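Local coordinates for FMN-dependent nitronate monooxygenase (PDB 5LSM), which probably oxidises propionate 3-nitronate with molecular oxygen, using bound FMN, to give 3-oxopropanoate with nitrate and nitrite, at residues K125-L135 / I144-T154; F271-R282 / W317-Q326. One frame throughout, in Å; residues are numbered along the deposited sequence.

How the contacts relate
Contacts 1 and 2 lie on opposite sides of the chain's centre, with their own centres about 27 Å apart. Contact 1 comes first along the chain and closes before contact 2 opens. It pairs two neighbouring strands of the eight-stranded parallel sheet that forms the TIM barrel. Contact 2 joins strand 276-279, the middle strand of a small antiparallel sheet, to the loop 317-326. FMN lies between them: His132 of contact 1 meets the O2 end of the flavin, and Trp323 of contact 2 meets its C7 methyl end. Phe133 packs on Arg274, and His182 bonds to both His132 and Ser272. Two separate parts of the chain thus shape one cofactor pocket.

Contact 1: K125-L135 / I144-T154; sequences KPEVVSFHFGL and IKSWGSKVIST. With FMN (flavin mononucleotide), chain I.
Two donors meet at Glu127 O: Lys150 N, 2.9 Å away, and a water. The same water donates to Gly148 O and accepts from Lys150 NZ. Bends at chi2 (-62°) and chi4 curl the lysine back, and Lys150 NZ also bonds directly to Gly148 O at 3.1 Å. Gly148 closes the preceding helix in a Schellman motif. Next to it, Ser149 OG donates to Pro126 O (2.6 Å), lying in the carbonyl plane. Val129 N to Lys150 O, Ile152 N to Val129 O and Phe131 N to Ile152 O continue the pairing. These bonds join strands 128-132 and 150-154 in parallel, as part of a beta-alpha-beta unit of the TIM barrel. Helix 138-145 packs on the face bearing Val129 and Phe131. Val129 CG2 and Ile144 CG2 meet tip to tip at 3.8 Å. Ile144 CD1 reaches the edge of the Phe131 ring, 3.6 Å from CZ. On the other face, Ser130 CB touches Ile152 CG1, and Ser130 OG bonds to Asn67 and to Asn69, a residue of the FMN site. At the flavin end, the His132 ring turns a face to FMN, whose O2 lies 2.9 Å from His132 ND1. In the plane of that ring, a water sits 2.8 Å from His132 ND1 and also meets Thr154 OG1. His132 NE2 bonds to His182 O. With an alanine here the imidazole is gone, and His182 O and this water would probably each lack a partner, with flavin O2 losing the ring beside it. Past the end of strand 128-132, Gly134 O accepts a bond from Ser153 OG at 2.8 Å.

Contact 2: F271-R282 / W317-Q326; sequences FSGRPARGIVNR and WDFSPLWCGQ. With FMN (flavin mononucleotide), chain I.
Gly278 and Trp323 form a single backbone bridge, flanked by bonds from Ile279 N to Leu322 O (2.8 Å) and from Cys324 N to Arg277 O (3.3 Å). Strand 276-279 is the middle strand of a three-stranded antiparallel sheet, and residues 322-324 of the loop run alongside its end, beside the FMN pocket. The missing side chain of Gly278 matters: a CB there would clash with Trp323 CE3 and Leu322 O. Ile279 CB packs on Leu322 CB, and its CG1 on Cys324 CB. Farther along, Gln326 CG lies over one face of the Arg277 guanidinium. Arg277 NE bonds to Leu177 O and NH1 to Thr265 OG1, which helps fix the group's position. Gln326 O bonds to Gln203 of the second subunit. At the other end, Asn281 ND2 makes a weak bond to Ser320 O. Its CG sits between backbone N and carbonyl carbon (chi1 54°), and OD1 bonds to Met284 N, so Asn281 caps the following helix. Phe271 has Pro321 N over one ring face. Its CD2 is 3.8 Å from Trp323 CH2, with the two ring planes at 86°. The indole is clamped between Pro321 CB on one face and Ala276 CB on the other, the alanine methyl making a CH-pi contact 3.7 Å from the centroid of the six-membered ring. At the edge of the indole lies the flavin methyl C7M, 3.3 Å from Trp323 CB.

Contact 1: K125-L135 / I144-T154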
loop_
_atom_site.group_PDB
_atom_site.type_symbol
_atom_site.label_atom_id
_atom_site.label_comp_id
_atom_site.label_asym_id
_atom_site.label_seq_id
_atom_site.Cartn_x
_atom_site.Cartn_y
_atom_site.Cartn_z
ATOM N N LYS A 125 2.586 5.565 35.989
ATOM C CA LYS A 125 3.334 4.347 35.588
ATOM C C LYS A 125 2.586 3.443 34.611
ATOM O O LYS A 125 2.192 2.336 34.964
ATOM C CB LYS A 125 3.769 3.546 36.808
ATOM C CG LYS A 125 4.873 4.225 37.602
ATOM C CD LYS A 125 5.641 3.226 38.444
ATOM C CE LYS A 125 4.719 2.474 39.393
ATOM N NZ LYS A 125 5.485 1.934 40.548
ATOM N N PRO A 126 2.421 3.914 33.361
ATOM C CA PRO A 126 1.673 3.235 32.309
ATOM C C PRO A 126 2.254 1.891 31.945
ATOM O O PRO A 126 3.448 1.764 31.785
ATOM C CB PRO A 126 1.806 4.180 31.117
ATOM C CG PRO A 126 2.021 5.513 31.719
ATOM C CD PRO A 126 2.849 5.259 32.940
ATOM N N GLU A 127 1.386 0.934 31.689
ATOM C CA GLU A 127 1.814 -0.393 31.305
ATOM C C GLU A 127 2.558 -0.327 29.980
ATOM O O GLU A 127 3.611 -0.946 29.801
ATOM C CB GLU A 127 0.607 -1.331 31.228
ATOM C CG GLU A 127 -0.026 -1.634 32.595
ATOM C CD GLU A 127 -0.726 -0.423 33.230
ATOM O OE1 GLU A 127 -1.168 0.499 32.495
ATOM O OE2 GLU A 127 -0.848 -0.389 34.472
ATOM N N VAL A 128 2.063 0.488 29.060
ATOM C CA VAL A 128 2.846 0.758 27.877
ATOM C C VAL A 128 2.885 2.225 27.498
ATOM O O VAL A 128 1.950 2.982 27.774
ATOM C CB VAL A 128 2.523 -0.193 26.668
ATOM C CG1 VAL A 128 1.736 -1.430 27.090
ATOM C CG2 VAL A 128 1.839 0.536 25.541
ATOM N N VAL A 129 4.048 2.620 26.983
ATOM C CA VAL A 129 4.298 3.934 26.440
ATOM C C VAL A 129 4.686 3.768 24.953
ATOM O O VAL A 129 5.628 3.035 24.606
ATOM C CB VAL A 129 5.475 4.596 27.179
ATOM C CG1 VAL A 129 5.849 5.922 26.532
ATOM C CG2 VAL A 129 5.151 4.787 28.650
ATOM N N SER A 130 3.927 4.406 24.078
ATOM C CA SER A 130 4.144 4.258 22.666
ATOM C C SER A 130 4.639 5.594 22.169
ATOM O O SER A 130 4.305 6.628 22.737
ATOM C CB SER A 130 2.849 3.837 21.948
ATOM O OG SER A 130 1.790 4.746 22.232
ATOM N N PHE A 131 5.449 5.564 21.118
ATOM C CA PHE A 131 6.000 6.778 20.535
ATOM C C PHE A 131 5.727 6.762 19.047
ATOM O O PHE A 131 5.741 5.700 18.433
ATOM C CB PHE A 131 7.513 6.870 20.792
ATOM C CG PHE A 131 7.854 7.235 22.193
ATOM C CD1 PHE A 131 7.578 8.502 22.671
ATOM C CD2 PHE A 131 8.356 6.293 23.063
ATOM C CE1 PHE A 131 7.832 8.833 23.985
ATOM C CE2 PHE A 131 8.650 6.633 24.370
ATOM C CZ PHE A 131 8.387 7.906 24.831
ATOM N N HIS A 132 5.413 7.936 18.502
ATOM C CA HIS A 132 5.410 8.177 17.055
ATOM C C HIS A 132 6.637 9.016 16.623
ATOM O O HIS A 132 7.033 9.967 17.314
ATOM C CB HIS A 132 4.123 8.914 16.678
ATOM C CG HIS A 132 3.483 8.423 15.423
ATOM N ND1 HIS A 132 3.190 7.097 15.208
ATOM C CD2 HIS A 132 3.009 9.092 14.346
ATOM C CE1 HIS A 132 2.573 6.965 14.049
ATOM N NE2 HIS A 132 2.469 8.159 13.495
ATOM N N PHE A 133 7.174 8.692 15.452
ATOM C CA PHE A 133 8.393 9.313 14.914
ATOM C C PHE A 133 9.643 8.896 15.700
ATOM O O PHE A 133 10.478 9.735 16.025
ATOM C CB PHE A 133 8.302 10.863 14.862
ATOM C CG PHE A 133 6.974 11.393 14.401
ATOM C CD1 PHE A 133 6.436 11.002 13.198
ATOM C CD2 PHE A 133 6.274 12.304 15.173
ATOM C CE1 PHE A 133 5.195 11.467 12.790
ATOM C CE2 PHE A 133 5.026 12.755 14.786
ATOM C CZ PHE A 133 4.495 12.352 13.574
ATOM N N GLY A 134 9.777 7.605 15.984
ATOM C CA GLY A 134 11.009 7.049 16.578
ATOM C C GLY A 134 10.978 6.924 18.102
ATOM O O GLY A 134 10.020 6.438 18.684
ATOM N N LEU A 135 12.056 7.341 18.743
ATOM C CA LEU A 135 12.192 7.217 20.174
ATOM C C LEU A 135 12.833 8.458 20.764
ATOM O O LEU A 135 13.611 9.133 20.099
ATOM C CB LEU A 135 13.049 5.998 20.514
ATOM C CG LEU A 135 12.451 4.635 20.175
ATOM C CD1 LEU A 135 13.513 3.557 20.335
ATOM C CD2 LEU A 135 11.241 4.342 21.056
ATOM N N ILE A 144 11.610 5.724 31.654
ATOM C CA ILE A 144 10.367 5.014 31.370
ATOM C C ILE A 144 10.448 3.522 31.742
ATOM O O ILE A 144 9.541 2.988 32.378
ATOM C CB ILE A 144 9.948 5.160 29.874
ATOM C CG1 ILE A 144 9.489 6.586 29.588
ATOM C CG2 ILE A 144 8.803 4.215 29.527
ATOM C CD1 ILE A 144 9.598 6.978 28.134
ATOM N N LYS A 145 11.511 2.852 31.324
ATOM C CA LYS A 145 11.625 1.407 31.555
ATOM C C LYS A 145 11.614 1.111 33.051
ATOM O O LYS A 145 11.223 0.036 33.466
ATOM C CB LYS A 145 12.920 0.857 30.954
ATOM C CG LYS A 145 13.017 0.953 29.441
ATOM C CD LYS A 145 12.681 -0.366 28.766
ATOM C CE LYS A 145 12.875 -0.286 27.255
ATOM N NZ LYS A 145 14.242 -0.713 26.856
ATOM N N SER A 146 12.089 2.067 33.845
ATOM C CA SER A 146 12.233 1.887 35.273
ATOM C C SER A 146 10.919 2.085 36.023
ATOM O O SER A 146 10.870 1.915 37.237
ATOM C CB SER A 146 13.286 2.849 35.815
ATOM O OG SER A 146 12.731 4.124 36.007
ATOM N N TRP A 147 9.859 2.442 35.300
ATOM C CA TRP A 147 8.486 2.345 35.814
ATOM C C TRP A 147 7.891 0.949 35.648
ATOM O O TRP A 147 6.803 0.689 36.127
ATOM C CB TRP A 147 7.570 3.322 35.091
ATOM C CG TRP A 147 8.051 4.708 35.063
ATOM C CD1 TRP A 147 8.805 5.328 36.002
ATOM C CD2 TRP A 147 7.761 5.689 34.063
ATOM N NE1 TRP A 147 9.000 6.638 35.660
ATOM C CE2 TRP A 147 8.367 6.889 34.474
ATOM C CE3 TRP A 147 7.039 5.669 32.861
ATOM C CZ2 TRP A 147 8.296 8.057 33.722
ATOM C CZ3 TRP A 147 6.950 6.825 32.125
ATOM C CH2 TRP A 147 7.591 8.005 32.546
ATOM N N GLY A 148 8.573 0.071 34.933
ATOM C CA GLY A 148 7.975 -1.193 34.511
ATOM C C GLY A 148 7.330 -1.137 33.131
ATOM O O GLY A 148 6.922 -2.171 32.595
ATOM N N SER A 149 7.242 0.068 32.557
ATOM C CA SER A 149 6.527 0.298 31.303
ATOM C C SER A 149 7.220 -0.416 30.164
ATOM O O SER A 149 8.439 -0.435 30.091
ATOM C CB SER A 149 6.481 1.778 30.987
ATOM O OG SER A 149 5.942 2.505 32.066
ATOM N N LYS A 150 6.440 -1.076 29.320
ATOM C CA LYS A 150 6.953 -1.551 28.047
ATOM C C LYS A 150 6.936 -0.395 27.091
ATOM O O LYS A 150 6.018 0.426 27.114
ATOM C CB LYS A 150 6.081 -2.678 27.484
ATOM C CG LYS A 150 5.881 -3.838 28.428
ATOM C CD LYS A 150 7.197 -4.514 28.768
ATOM C CE LYS A 150 7.006 -5.556 29.867
ATOM N NZ LYS A 150 6.501 -4.906 31.116
ATOM N N VAL A 151 7.927 -0.351 26.222
ATOM C CA VAL A 151 8.026 0.712 25.238
ATOM C C VAL A 151 7.839 0.155 23.838
ATOM O O VAL A 151 8.553 -0.777 23.435
ATOM C CB VAL A 151 9.385 1.410 25.331
ATOM C CG1 VAL A 151 9.613 2.318 24.133
ATOM C CG2 VAL A 151 9.475 2.207 26.621
ATOM N N ILE A 152 6.916 0.759 23.092
ATOM C CA ILE A 152 6.723 0.444 21.677
ATOM C C ILE A 152 6.793 1.692 20.778
ATOM O O ILE A 152 6.576 2.814 21.244
ATOM C CB ILE A 152 5.376 -0.263 21.441
ATOM C CG1 ILE A 152 4.212 0.677 21.732
ATOM C CG2 ILE A 152 5.262 -1.499 22.307
ATOM C CD1 ILE A 152 2.870 0.074 21.393
ATOM N N SER A 153 7.107 1.485 19.491
ATOM C CA SER A 153 7.192 2.586 18.524
ATOM C C SER A 153 6.879 2.112 17.125
ATOM O O SER A 153 6.775 0.909 16.878
ATOM C CB SER A 153 8.564 3.244 18.538
ATOM O OG SER A 153 8.636 4.264 17.542
ATOM N N THR A 154 6.686 3.066 16.216
ATOM C CA THR A 154 6.196 2.747 14.884
ATOM C C THR A 154 7.371 2.632 13.882
ATOM O O THR A 154 8.291 3.430 13.898
ATOM C CB THR A 154 5.116 3.776 14.422
ATOM O OG1 THR A 154 3.848 3.476 15.038
ATOM C CG2 THR A 154 4.934 3.743 12.921
HETATM N N1 FMN I . -0.595 7.367 15.881
HETATM C C2 FMN I . 0.107 7.904 16.920
HETATM O O2 FMN I . 1.198 7.379 17.261
HETATM N N3 FMN I . -0.314 8.999 17.586
HETATM C C4 FMN I . -1.461 9.620 17.269
HETATM O O4 FMN I . -1.845 10.635 17.875
HETATM C C4A FMN I . -2.262 9.093 16.147
HETATM N N5 FMN I . -3.423 9.660 15.815
HETATM C C5A FMN I . -4.199 9.151 14.843
HETATM C C6 FMN I . -5.409 9.787 14.577
HETATM C C7 FMN I . -6.257 9.305 13.601
HETATM C C7M FMN I . -7.540 10.050 13.336
HETATM C C8 FMN I . -5.863 8.095 12.824
HETATM C C8M FMN I . -6.787 7.575 11.744
HETATM C C9 FMN I . -4.644 7.452 13.083
HETATM C C9A FMN I . -3.778 7.939 14.077
HETATM N N10 FMN I . -2.542 7.312 14.430
HETATM C C10 FMN I . -1.765 7.893 15.455
HETATM C "C1'" FMN I . -2.016 6.133 13.718
HETATM C "C2'" FMN I . -2.524 4.837 14.327
HETATM O "O2'" FMN I . -1.744 4.535 15.499
HETATM C "C3'" FMN I . -2.427 3.679 13.324
HETATM O "O3'" FMN I . -1.138 3.687 12.702
HETATM C "C4'" FMN I . -3.464 3.735 12.201
HETATM O "O4'" FMN I . -4.735 4.242 12.625
HETATM C "C5'" FMN I . -3.617 2.334 11.629
HETATM O "O5'" FMN I . -4.424 2.333 10.454
HETATM P P FMN I . -6.032 2.285 10.471
HETATM O O1P FMN I . -6.453 1.461 11.667
HETATM O O2P FMN I . -6.353 1.645 9.146
HETATM O O3P FMN I . -6.382 3.727 10.578
HETATM O O HOH W 1 4.493 -2.939 31.505
HETATM O O HOH W 2 3.374 4.994 16.973
HETATM O O HOH W 3 7.926 5.926 14.748
#

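Contact 2: F271-R282 / W317-Q326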
loop_
_atom_site.group_PDB
_atom_site.type_symbol
_atom_site.label_atom_id
_atom_site.label_comp_id
_atom_site.label_asym_id
_atom_site.label_seq_id
_atom_site.Cartn_x
_atom_site.Cartn_y
_atom_site.Cartn_z
ATOM N N PHE A 271 -1.752 19.996 6.298
ATOM C CA PHE A 271 -2.384 20.410 7.547
ATOM C C PHE A 271 -1.405 20.508 8.703
ATOM O O PHE A 271 -1.699 21.137 9.714
ATOM C CB PHE A 271 -3.497 19.436 7.933
ATOM C CG PHE A 271 -4.547 19.289 6.893
ATOM C CD1 PHE A 271 -5.606 20.180 6.832
ATOM C CD2 PHE A 271 -4.429 18.323 5.909
ATOM C CE1 PHE A 271 -6.579 20.058 5.861
ATOM C CE2 PHE A 271 -5.403 18.188 4.927
ATOM C CZ PHE A 271 -6.469 19.070 4.898
ATOM N N SER A 272 -0.273 19.831 8.587
ATOM C CA SER A 272 0.629 19.675 9.728
ATOM C C SER A 272 2.114 19.959 9.405
ATOM O O SER A 272 2.870 20.372 10.287
ATOM C CB SER A 272 0.479 18.268 10.285
ATOM O OG SER A 272 1.057 17.336 9.389
ATOM N N GLY A 273 2.521 19.755 8.149
ATOM C CA GLY A 273 3.943 19.755 7.775
ATOM C C GLY A 273 4.525 18.372 7.500
ATOM O O GLY A 273 5.678 18.244 7.077
ATOM N N ARG A 274 3.752 17.331 7.805
ATOM C CA ARG A 274 4.236 15.960 7.698
ATOM C C ARG A 274 3.201 15.093 7.006
ATOM O O ARG A 274 1.988 15.274 7.203
ATOM C CB ARG A 274 4.575 15.402 9.098
ATOM C CG ARG A 274 6.069 15.428 9.410
ATOM C CD ARG A 274 6.412 14.766 10.738
ATOM N NE ARG A 274 6.684 13.360 10.531
ATOM C CZ ARG A 274 7.859 12.768 10.671
ATOM N NH1 ARG A 274 8.901 13.407 11.167
ATOM N NH2 ARG A 274 7.958 11.487 10.392
ATOM N N PRO A 275 3.660 14.162 6.161
ATOM C CA PRO A 275 2.728 13.264 5.452
ATOM C C PRO A 275 1.731 12.570 6.393
ATOM O O PRO A 275 2.141 11.886 7.325
ATOM C CB PRO A 275 3.642 12.229 4.819
ATOM C CG PRO A 275 4.961 12.883 4.731
ATOM C CD PRO A 275 5.060 13.829 5.894
ATOM N N ALA A 276 0.440 12.770 6.145
ATOM C CA ALA A 276 -0.604 12.068 6.873
ATOM C C ALA A 276 -1.740 11.685 5.920
ATOM O O ALA A 276 -2.024 12.428 4.965
ATOM C CB ALA A 276 -1.134 12.949 7.994
ATOM N N ARG A 277 -2.398 10.550 6.187
ATOM C CA ARG A 277 -3.453 10.052 5.295
ATOM C C ARG A 277 -4.819 10.522 5.766
ATOM O O ARG A 277 -5.226 10.266 6.913
ATOM C CB ARG A 277 -3.438 8.518 5.194
ATOM C CG ARG A 277 -4.491 7.950 4.238
ATOM C CD ARG A 277 -4.450 6.411 4.129
ATOM N NE ARG A 277 -3.225 5.957 3.465
ATOM C CZ ARG A 277 -2.968 6.072 2.158
ATOM N NH1 ARG A 277 -3.880 6.539 1.322
ATOM N NH2 ARG A 277 -1.791 5.713 1.688
ATOM N N GLY A 278 -5.547 11.175 4.863
ATOM C CA GLY A 278 -6.898 11.621 5.166
ATOM C C GLY A 278 -7.795 11.609 3.951
ATOM O O GLY A 278 -7.319 11.648 2.845
ATOM N N ILE A 279 -9.105 11.546 4.174
ATOM C CA ILE A 279 -10.067 11.645 3.094
ATOM C C ILE A 279 -9.765 12.880 2.241
ATOM O O ILE A 279 -9.382 13.917 2.778
ATOM C CB ILE A 279 -11.504 11.710 3.629
ATOM C CG1 ILE A 279 -11.856 10.402 4.344
ATOM C CG2 ILE A 279 -12.481 11.927 2.480
ATOM C CD1 ILE A 279 -12.990 10.527 5.317
ATOM N N VAL A 280 -9.827 12.725 0.914
ATOM C CA VAL A 280 -9.372 13.771 -0.014
ATOM C C VAL A 280 -10.413 14.871 -0.049
ATOM O O VAL A 280 -11.596 14.590 -0.232
ATOM C CB VAL A 280 -9.136 13.226 -1.450
ATOM C CG1 VAL A 280 -9.061 14.358 -2.473
ATOM C CG2 VAL A 280 -7.861 12.387 -1.502
ATOM N N ASN A 281 -9.968 16.109 0.177
ATOM C CA ASN A 281 -10.847 17.271 0.141
ATOM C C ASN A 281 -10.339 18.371 -0.812
ATOM O O ASN A 281 -9.343 18.176 -1.524
ATOM C CB ASN A 281 -11.112 17.809 1.562
ATOM C CG ASN A 281 -9.835 18.121 2.355
ATOM O OD1 ASN A 281 -8.828 18.519 1.818
ATOM N ND2 ASN A 281 -9.929 18.019 3.657
ATOM N N ARG A 282 -11.081 19.477 -0.901
ATOM C CA ARG A 282 -10.781 20.542 -1.860
ATOM C C ARG A 282 -9.364 21.064 -1.643
ATOM O O ARG A 282 -8.596 21.255 -2.603
ATOM C CB ARG A 282 -11.791 21.696 -1.709
ATOM C CG ARG A 282 -11.542 22.909 -2.615
ATOM C CD ARG A 282 -12.419 24.084 -2.191
ATOM N NE ARG A 282 -12.028 25.352 -2.806
ATOM C CZ ARG A 282 -12.425 26.552 -2.370
ATOM N NH1 ARG A 282 -13.232 26.653 -1.320
ATOM N NH2 ARG A 282 -11.983 27.663 -2.961
ATOM N N TRP A 317 -16.428 20.327 4.704
ATOM C CA TRP A 317 -15.247 19.632 5.202
ATOM C C TRP A 317 -13.982 19.965 4.399
ATOM O O TRP A 317 -12.947 19.332 4.585
ATOM C CB TRP A 317 -15.495 18.111 5.330
ATOM C CG TRP A 317 -15.785 17.321 4.056
ATOM C CD1 TRP A 317 -15.010 17.258 2.944
ATOM C CD2 TRP A 317 -16.821 16.333 3.870
ATOM N NE1 TRP A 317 -15.535 16.351 2.045
ATOM C CE2 TRP A 317 -16.635 15.760 2.600
ATOM C CE3 TRP A 317 -17.897 15.902 4.644
ATOM C CZ2 TRP A 317 -17.504 14.810 2.068
ATOM C CZ3 TRP A 317 -18.769 14.954 4.110
ATOM C CH2 TRP A 317 -18.560 14.420 2.835
ATOM N N ASP A 318 -14.035 21.073 3.652
ATOM C CA ASP A 318 -13.016 21.425 2.644
ATOM C C ASP A 318 -11.628 21.706 3.231
ATOM O O ASP A 318 -10.634 21.595 2.528
ATOM C CB ASP A 318 -13.467 22.650 1.806
ATOM C CG ASP A 318 -14.742 22.376 0.963
ATOM O OD1 ASP A 318 -15.399 21.333 1.182
ATOM O OD2 ASP A 318 -15.109 23.225 0.111
ATOM N N PHE A 319 -11.550 22.103 4.496
ATOM C CA PHE A 319 -10.258 22.455 5.090
ATOM C C PHE A 319 -9.986 21.658 6.370
ATOM O O PHE A 319 -9.312 22.134 7.275
ATOM C CB PHE A 319 -10.182 23.973 5.343
ATOM C CG PHE A 319 -10.114 24.788 4.084
ATOM C CD1 PHE A 319 -8.894 25.079 3.498
ATOM C CD2 PHE A 319 -11.271 25.161 3.424
ATOM C CE1 PHE A 319 -8.828 25.764 2.301
ATOM C CE2 PHE A 319 -11.220 25.840 2.223
ATOM C CZ PHE A 319 -9.996 26.149 1.665
ATOM N N SER A 320 -10.504 20.433 6.432
ATOM C CA SER A 320 -10.361 19.609 7.628
ATOM C C SER A 320 -9.333 18.482 7.410
ATOM O O SER A 320 -9.276 17.894 6.335
ATOM C CB SER A 320 -11.708 19.015 8.022
ATOM O OG SER A 320 -12.629 20.023 8.401
ATOM N N PRO A 321 -8.522 18.181 8.438
ATOM C CA PRO A 321 -7.746 16.949 8.458
ATOM C C PRO A 321 -8.628 15.736 8.790
ATOM O O PRO A 321 -8.935 15.475 9.951
ATOM C CB PRO A 321 -6.724 17.209 9.564
ATOM C CG PRO A 321 -7.452 18.081 10.521
ATOM C CD PRO A 321 -8.297 18.987 9.651
ATOM N N LEU A 322 -9.047 15.017 7.758
ATOM C CA LEU A 322 -10.013 13.958 7.909
ATOM C C LEU A 322 -9.258 12.636 7.938
ATOM O O LEU A 322 -9.295 11.864 6.996
ATOM C CB LEU A 322 -10.982 13.991 6.733
ATOM C CG LEU A 322 -11.861 15.229 6.562
ATOM C CD1 LEU A 322 -12.508 15.201 5.188
ATOM C CD2 LEU A 322 -12.930 15.251 7.642
ATOM N N TRP A 323 -8.507 12.417 8.997
ATOM C CA TRP A 323 -7.642 11.271 9.071
ATOM C C TRP A 323 -8.454 9.964 8.985
ATOM O O TRP A 323 -9.490 9.839 9.622
ATOM C CB TRP A 323 -6.862 11.311 10.376
ATOM C CG TRP A 323 -5.790 12.387 10.502
ATOM C CD1 TRP A 323 -5.129 12.695 11.635
ATOM C CD2 TRP A 323 -5.249 13.259 9.479
ATOM N NE1 TRP A 323 -4.199 13.685 11.407
ATOM C CE2 TRP A 323 -4.281 14.081 10.105
ATOM C CE3 TRP A 323 -5.528 13.471 8.126
ATOM C CZ2 TRP A 323 -3.558 15.059 9.416
ATOM C CZ3 TRP A 323 -4.798 14.441 7.434
ATOM C CH2 TRP A 323 -3.815 15.210 8.080
ATOM N N CYS A 324 -7.986 9.018 8.159
ATOM C CA CYS A 324 -8.763 7.831 7.753
ATOM C C CYS A 324 -7.861 6.945 6.892
ATOM O O CYS A 324 -7.083 7.441 6.097
ATOM C CB CYS A 324 -10.028 8.213 6.961
ATOM S SG CYS A 324 -11.042 6.810 6.367
ATOM N N GLY A 325 -7.903 5.642 7.136
ATOM C CA GLY A 325 -7.101 4.693 6.383
ATOM C C GLY A 325 -7.789 4.311 5.096
ATOM O O GLY A 325 -8.818 4.852 4.761
ATOM N N GLN A 326 -7.227 3.356 4.387
ATOM C CA GLN A 326 -7.723 3.011 3.069
ATOM C C GLN A 326 -8.861 2.016 3.105
ATOM O O GLN A 326 -9.353 1.598 2.051
ATOM C CB GLN A 326 -6.603 2.445 2.209
ATOM C CG GLN A 326 -5.632 3.483 1.697
ATOM C CD GLN A 326 -4.680 2.905 0.656
ATOM O OE1 GLN A 326 -4.181 1.779 0.796
ATOM N NE2 GLN A 326 -4.438 3.664 -0.395
HETATM N N1 FMN I . -0.595 7.367 15.881
HETATM C C2 FMN I . 0.107 7.904 16.920
HETATM O O2 FMN I . 1.198 7.379 17.261
HETATM N N3 FMN I . -0.314 8.999 17.586
HETATM C C4 FMN I . -1.461 9.620 17.269
HETATM O O4 FMN I . -1.845 10.635 17.875
HETATM C C4A FMN I . -2.262 9.093 16.147
HETATM N N5 FMN I . -3.423 9.660 15.815
HETATM C C5A FMN I . -4.199 9.151 14.843
HETATM C C6 FMN I . -5.409 9.787 14.577
HETATM C C7 FMN I . -6.257 9.305 13.601
HETATM C C7M FMN I . -7.540 10.050 13.336
HETATM C C8 FMN I . -5.863 8.095 12.824
HETATM C C8M FMN I . -6.787 7.575 11.744
HETATM C C9 FMN I . -4.644 7.452 13.083
HETATM C C9A FMN I . -3.778 7.939 14.077
HETATM N N10 FMN I . -2.542 7.312 14.430
HETATM C C10 FMN I . -1.765 7.893 15.455
HETATM C "C1'" FMN I . -2.016 6.133 13.718
HETATM C "C2'" FMN I . -2.524 4.837 14.327
HETATM O "O2'" FMN I . -1.744 4.535 15.499
HETATM C "C3'" FMN I . -2.427 3.679 13.324
HETATM O "O3'" FMN I . -1.138 3.687 12.702
HETATM C "C4'" FMN I . -3.464 3.735 12.201
HETATM O "O4'" FMN I . -4.735 4.242 12.625
HETATM C "C5'" FMN I . -3.617 2.334 11.629
HETATM O "O5'" FMN I . -4.424 2.333 10.454
HETATM P P FMN I . -6.032 2.285 10.471
HETATM O O1P FMN I . -6.453 1.461 11.667
HETATM O O2P FMN I . -6.353 1.645 9.146
HETATM O O3P FMN I . -6.382 3.727 10.578
#